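Extracellular solute-binding protein, family 5 (Chelativorans sp., PDB 6WM6) binds EDTA and other aminopolycarboxylates in the periplasm, probably for uptake by an ABC transporter. Local coordinates at residues V81-F85 / N96-L100; Q111-I117 / K170-F176. All coordinates share one frame; numbering follows the deposited sequence.

Contact 1. Residues V81-F85 / N96-L100; sequences VPSAF and NTDLL. With EDO (1,2-ethanediol), chain F; EDO (1,2-ethanediol), chain K.
Asn-96 reaches across to the 81-85 loop with both its amide side chain and its backbone. Its ND2 donates to Ser-83 O at 2.9 Å, and the acceptor lies almost in the amide plane. CG stands anti to the backbone N (chi1 174°), which carries the amide toward Ser-83 while the backbone N gives a nearly straight bond to Ala-84 O at 2.9 Å. Two successive carbonyls are thus held by one residue. The other end of the amide turns back on its own segment. OD1 takes a weak bond from Asp-98 N, the bond of an Asx turn, and a second weak one from Leu-99 N. Both limit rotation of the amide at the start of the helical turn 97-99. Leu-100 N bonds Asn-96 O at 2.9 Å and closes the turn.

The two leucines pack beside these bonds. Leu-99 CD2 lies 3.6 Å from Ser-83 O and also meets Pro-82 CB. Leu-100 CD1 touches Ala-84 CB at 4.1 Å. Thr-97 faces away; its OG1 hydrogen-bonds a 1,2-ethanediol, probably from the crystallisation liquor, and a second is held weakly.

The contact joins the loop after helix 71-77 to the turn between strands 93-95 and 100-108. Ser-83 OG bonds Met-188 O, and Leu-100 also packs on Met-95 of strand 93-95.

Contact 2. Residues Q111-I117 / K170-F176; sequences QTVVYRI and KVVTATF
Six backbone hydrogen bonds join strand 111-117 to segment 170-176. Val-113 and Ala-174 exchange a pair, as do Tyr-115 and Val-172. One further hydrogen bond at each end runs from Phe-176 N to Gln-111 O (2.9 Å) and from Ile-117 N to Lys-170 O (2.8 Å). Between them, CA-H...O contacts such as Thr-112 CA to Ala-174 O (3.2 Å) fill the ladder. A water links the hydroxyls of Thr-112 and Thr-175, a non-hydrogen-bonded pair. Thr-112 OG1 also bonds Pro-110 O.

At one end the Gln-111 amide lies over the Phe-176 ring. NE2 sits 3.6 Å above the ring centre, with the amide and ring planes 41° apart. An extended chain (chi1 177°, chi2 169°) brings it there. OE1 is bonded to Phe-180 N. Val-113 CG2 meets Phe-176 CE1 at 3.8 Å.

At the other end Lys-170 crosses Ile-117 at about a right angle, its aliphatic chain against the isoleucine. Its NZ bonds Ile-129 O and Arg-118 O. Ile-117 CD1 touches Val-172 CG2. Phe-134 of helix 131-141 covers Tyr-115, Ile-117 and Val-172, and Trp-183 and Phe-187 pack on the same face. On the more exposed face Val-114 CG1 meets Val-171 CG1 at 3.8 Å.

These are the two central strands of a four-stranded antiparallel sheet, flanked by 100-108 and 160-165. Hydrogen-bonded and non-hydrogen-bonded pairs follow one another along them, the regular antiparallel ladder.

In the fold
Contact 1 and contact 2 lie in series along the chain, on the same side of its centre. Their own centres are about 14 Å apart, and they touch directly. Leu-99 O meets Ile-117 CG2 at 3.5 Å, and Leu-100 CD2 lies 3.8 Å from Arg-116 O. Strand 100-108 continues from the turn of contact 1 and pairs with 111-117. Contact 1 therefore lies at the start of an outermost strand of the sheet whose central pair is contact 2. Phe-187 is common to both: it shares backbone hydrogen bonding with Ala-84, and its ring meets that of Tyr-115. Both contacts are within the fold, and no ligand-binding role is assigned to them.

Contact 1. Residues V81-F85 / N96-L100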
# COMPACT_ATOMS: atom_id res chain seq x y z
N VAL A 81 -8.34 1.47 -16.28
CA VAL A 81 -7.04 0.89 -16.65
C VAL A 81 -7.15 -0.63 -16.57
O VAL A 81 -7.54 -1.15 -15.51
CB VAL A 81 -5.95 1.41 -15.70
CG1 VAL A 81 -4.64 0.67 -15.96
CG2 VAL A 81 -5.75 2.89 -15.87
N PRO A 82 -6.81 -1.37 -17.62
CA PRO A 82 -6.84 -2.83 -17.53
C PRO A 82 -5.58 -3.36 -16.87
O PRO A 82 -4.51 -2.76 -16.96
CB PRO A 82 -6.93 -3.28 -19.00
CG PRO A 82 -6.46 -2.14 -19.80
CD PRO A 82 -6.50 -0.89 -18.98
N SER A 83 -5.73 -4.50 -16.18
CA SER A 83 -4.68 -5.10 -15.37
C SER A 83 -4.53 -6.57 -15.77
O SER A 83 -5.52 -7.27 -15.94
CB SER A 83 -5.03 -5.06 -13.86
OG SER A 83 -5.30 -3.73 -13.43
N ALA A 84 -3.28 -7.07 -15.84
CA ALA A 84 -3.09 -8.49 -16.10
C ALA A 84 -3.60 -9.35 -14.95
O ALA A 84 -4.31 -10.34 -15.17
CB ALA A 84 -1.61 -8.79 -16.41
N PHE A 85 -3.22 -8.99 -13.70
CA PHE A 85 -3.69 -9.63 -12.50
C PHE A 85 -4.17 -8.55 -11.55
O PHE A 85 -3.77 -7.40 -11.64
CB PHE A 85 -2.58 -10.43 -11.77
CG PHE A 85 -2.07 -11.63 -12.53
CD1 PHE A 85 -1.22 -11.50 -13.61
CD2 PHE A 85 -2.45 -12.90 -12.14
CE1 PHE A 85 -0.76 -12.62 -14.32
CE2 PHE A 85 -1.99 -14.02 -12.84
CZ PHE A 85 -1.16 -13.87 -13.93
N ASN A 96 -6.86 -11.62 -14.68
CA ASN A 96 -8.00 -10.91 -15.25
C ASN A 96 -8.46 -11.64 -16.50
O ASN A 96 -7.87 -11.51 -17.57
CB ASN A 96 -7.57 -9.48 -15.56
CG ASN A 96 -8.63 -8.69 -16.28
OD1 ASN A 96 -9.73 -9.18 -16.51
ND2 ASN A 96 -8.32 -7.46 -16.57
N THR A 97 -9.54 -12.40 -16.38
CA THR A 97 -10.07 -13.18 -17.49
C THR A 97 -10.90 -12.36 -18.45
O THR A 97 -11.32 -12.89 -19.49
CB THR A 97 -10.89 -14.37 -16.96
OG1 THR A 97 -11.84 -13.94 -16.01
CG2 THR A 97 -9.98 -15.40 -16.31
N ASP A 98 -11.20 -11.11 -18.12
CA ASP A 98 -11.78 -10.21 -19.13
C ASP A 98 -10.74 -9.80 -20.15
O ASP A 98 -11.03 -9.71 -21.35
CB ASP A 98 -12.39 -8.98 -18.44
CG ASP A 98 -13.62 -9.33 -17.59
OD1 ASP A 98 -14.33 -10.28 -17.95
OD2 ASP A 98 -13.86 -8.58 -16.62
N LEU A 99 -9.51 -9.57 -19.70
CA LEU A 99 -8.41 -9.18 -20.56
C LEU A 99 -7.68 -10.36 -21.18
O LEU A 99 -7.33 -10.33 -22.37
CB LEU A 99 -7.40 -8.33 -19.79
CG LEU A 99 -6.15 -7.94 -20.52
CD1 LEU A 99 -6.46 -6.98 -21.67
CD2 LEU A 99 -5.18 -7.28 -19.54
N LEU A 100 -7.46 -11.41 -20.40
CA LEU A 100 -6.56 -12.49 -20.78
C LEU A 100 -7.28 -13.82 -20.90
O LEU A 100 -8.09 -14.20 -20.04
CB LEU A 100 -5.44 -12.66 -19.75
CG LEU A 100 -4.50 -11.48 -19.56
CD1 LEU A 100 -3.54 -11.75 -18.42
CD2 LEU A 100 -3.74 -11.22 -20.86
C1 EDO F . -13.16 -10.47 -13.64
O1 EDO F . -13.25 -11.05 -12.33
C2 EDO F . -11.76 -10.62 -14.20
O2 EDO F . -11.10 -11.72 -13.58
C1 EDO K . -12.86 -16.92 -14.34
O1 EDO K . -12.76 -15.55 -13.88
C2 EDO K . -13.87 -17.01 -15.48
O2 EDO K . -15.18 -16.66 -15.02

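Contact 2. Residues Q111-I117 / K170-F176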
# COMPACT_ATOMS: atom_id res chain seq x y z
N GLN A 111 13.68 -17.99 -17.88
CA GLN A 111 12.31 -17.75 -17.46
C GLN A 111 11.53 -17.03 -18.56
O GLN A 111 11.96 -15.99 -19.08
CB GLN A 111 12.27 -16.92 -16.17
CG GLN A 111 10.89 -16.58 -15.70
CD GLN A 111 10.84 -16.00 -14.30
OE1 GLN A 111 11.60 -16.41 -13.42
NE2 GLN A 111 9.95 -15.05 -14.09
N THR A 112 10.39 -17.60 -18.93
CA THR A 112 9.58 -17.12 -20.04
C THR A 112 8.13 -17.15 -19.60
O THR A 112 7.67 -18.15 -19.03
CB THR A 112 9.76 -18.04 -21.26
OG1 THR A 112 11.14 -18.14 -21.63
CG2 THR A 112 8.99 -17.48 -22.44
N VAL A 113 7.43 -16.05 -19.84
CA VAL A 113 6.01 -15.93 -19.56
C VAL A 113 5.30 -15.59 -20.86
O VAL A 113 5.74 -14.70 -21.59
CB VAL A 113 5.72 -14.86 -18.49
CG1 VAL A 113 4.20 -14.64 -18.34
CG2 VAL A 113 6.34 -15.23 -17.16
N VAL A 114 4.20 -16.29 -21.15
CA VAL A 114 3.38 -16.04 -22.33
C VAL A 114 2.01 -15.57 -21.88
O VAL A 114 1.36 -16.24 -21.05
CB VAL A 114 3.26 -17.29 -23.23
CG1 VAL A 114 2.30 -17.02 -24.39
CG2 VAL A 114 4.62 -17.67 -23.76
N TYR A 115 1.58 -14.44 -22.42
CA TYR A 115 0.24 -13.89 -22.20
C TYR A 115 -0.55 -14.08 -23.49
O TYR A 115 -0.07 -13.72 -24.57
CB TYR A 115 0.29 -12.40 -21.86
CG TYR A 115 1.10 -12.01 -20.65
CD1 TYR A 115 2.45 -11.74 -20.76
CD2 TYR A 115 0.52 -11.91 -19.38
CE1 TYR A 115 3.21 -11.38 -19.66
CE2 TYR A 115 1.27 -11.57 -18.27
CZ TYR A 115 2.61 -11.30 -18.42
OH TYR A 115 3.39 -10.97 -17.32
N ARG A 116 -1.75 -14.61 -23.39
CA ARG A 116 -2.68 -14.68 -24.51
C ARG A 116 -3.84 -13.75 -24.18
O ARG A 116 -4.60 -14.01 -23.23
CB ARG A 116 -3.12 -16.11 -24.78
CG ARG A 116 -1.95 -16.95 -25.30
CD ARG A 116 -2.27 -18.43 -25.55
NE ARG A 116 -1.04 -19.17 -25.84
CZ ARG A 116 -0.49 -19.28 -27.05
NH1 ARG A 116 -1.06 -18.71 -28.10
NH2 ARG A 116 0.63 -19.97 -27.20
N ILE A 117 -3.92 -12.63 -24.91
CA ILE A 117 -4.94 -11.61 -24.70
C ILE A 117 -6.21 -12.04 -25.41
O ILE A 117 -6.17 -12.54 -26.54
CB ILE A 117 -4.42 -10.28 -25.28
CG1 ILE A 117 -3.10 -9.88 -24.63
CG2 ILE A 117 -5.49 -9.18 -25.12
CD1 ILE A 117 -2.42 -8.72 -25.36
N LYS A 170 -1.96 -10.67 -30.20
CA LYS A 170 -2.64 -11.18 -29.01
C LYS A 170 -1.82 -12.18 -28.22
O LYS A 170 -2.27 -12.58 -27.14
CB LYS A 170 -4.00 -11.78 -29.39
CG LYS A 170 -4.99 -10.74 -29.95
CD LYS A 170 -5.51 -9.80 -28.86
CE LYS A 170 -6.55 -8.79 -29.38
NZ LYS A 170 -7.22 -8.07 -28.27
N VAL A 171 -0.63 -12.57 -28.67
CA VAL A 171 0.24 -13.47 -27.93
C VAL A 171 1.54 -12.73 -27.63
O VAL A 171 2.27 -12.34 -28.56
CB VAL A 171 0.52 -14.77 -28.69
CG1 VAL A 171 1.34 -15.72 -27.83
CG2 VAL A 171 -0.77 -15.44 -29.11
N VAL A 172 1.83 -12.52 -26.35
CA VAL A 172 2.95 -11.72 -25.88
C VAL A 172 3.88 -12.63 -25.10
O VAL A 172 3.46 -13.30 -24.16
CB VAL A 172 2.46 -10.56 -24.99
CG1 VAL A 172 3.64 -9.73 -24.50
CG2 VAL A 172 1.46 -9.71 -25.72
N THR A 173 5.16 -12.64 -25.47
CA THR A 173 6.17 -13.49 -24.84
C THR A 173 7.23 -12.63 -24.17
O THR A 173 7.91 -11.84 -24.84
CB THR A 173 6.81 -14.42 -25.88
OG1 THR A 173 5.80 -15.23 -26.49
CG2 THR A 173 7.84 -15.34 -25.24
N ALA A 174 7.34 -12.77 -22.84
CA ALA A 174 8.33 -12.08 -22.03
C ALA A 174 9.45 -13.05 -21.67
O ALA A 174 9.19 -14.10 -21.08
CB ALA A 174 7.70 -11.56 -20.74
N THR A 175 10.68 -12.70 -22.03
CA THR A 175 11.85 -13.49 -21.67
C THR A 175 12.68 -12.71 -20.65
O THR A 175 13.02 -11.55 -20.89
CB THR A 175 12.69 -13.81 -22.91
OG1 THR A 175 11.89 -14.48 -23.89
CG2 THR A 175 13.86 -14.73 -22.53
N PHE A 176 12.99 -13.35 -19.53
CA PHE A 176 13.67 -12.73 -18.41
C PHE A 176 15.17 -13.00 -18.45
O PHE A 176 15.62 -14.08 -18.85
CB PHE A 176 13.11 -13.28 -17.08
CG PHE A 176 11.70 -12.83 -16.77
CD1 PHE A 176 10.62 -13.31 -17.49
CD2 PHE A 176 11.46 -11.94 -15.74
CE1 PHE A 176 9.32 -12.90 -17.18
CE2 PHE A 176 10.17 -11.54 -15.43
CZ PHE A 176 9.11 -12.00 -16.15
O HOH W 1 15.88 -16.37 -16.48
O HOH W 2 12.08 -17.12 -24.05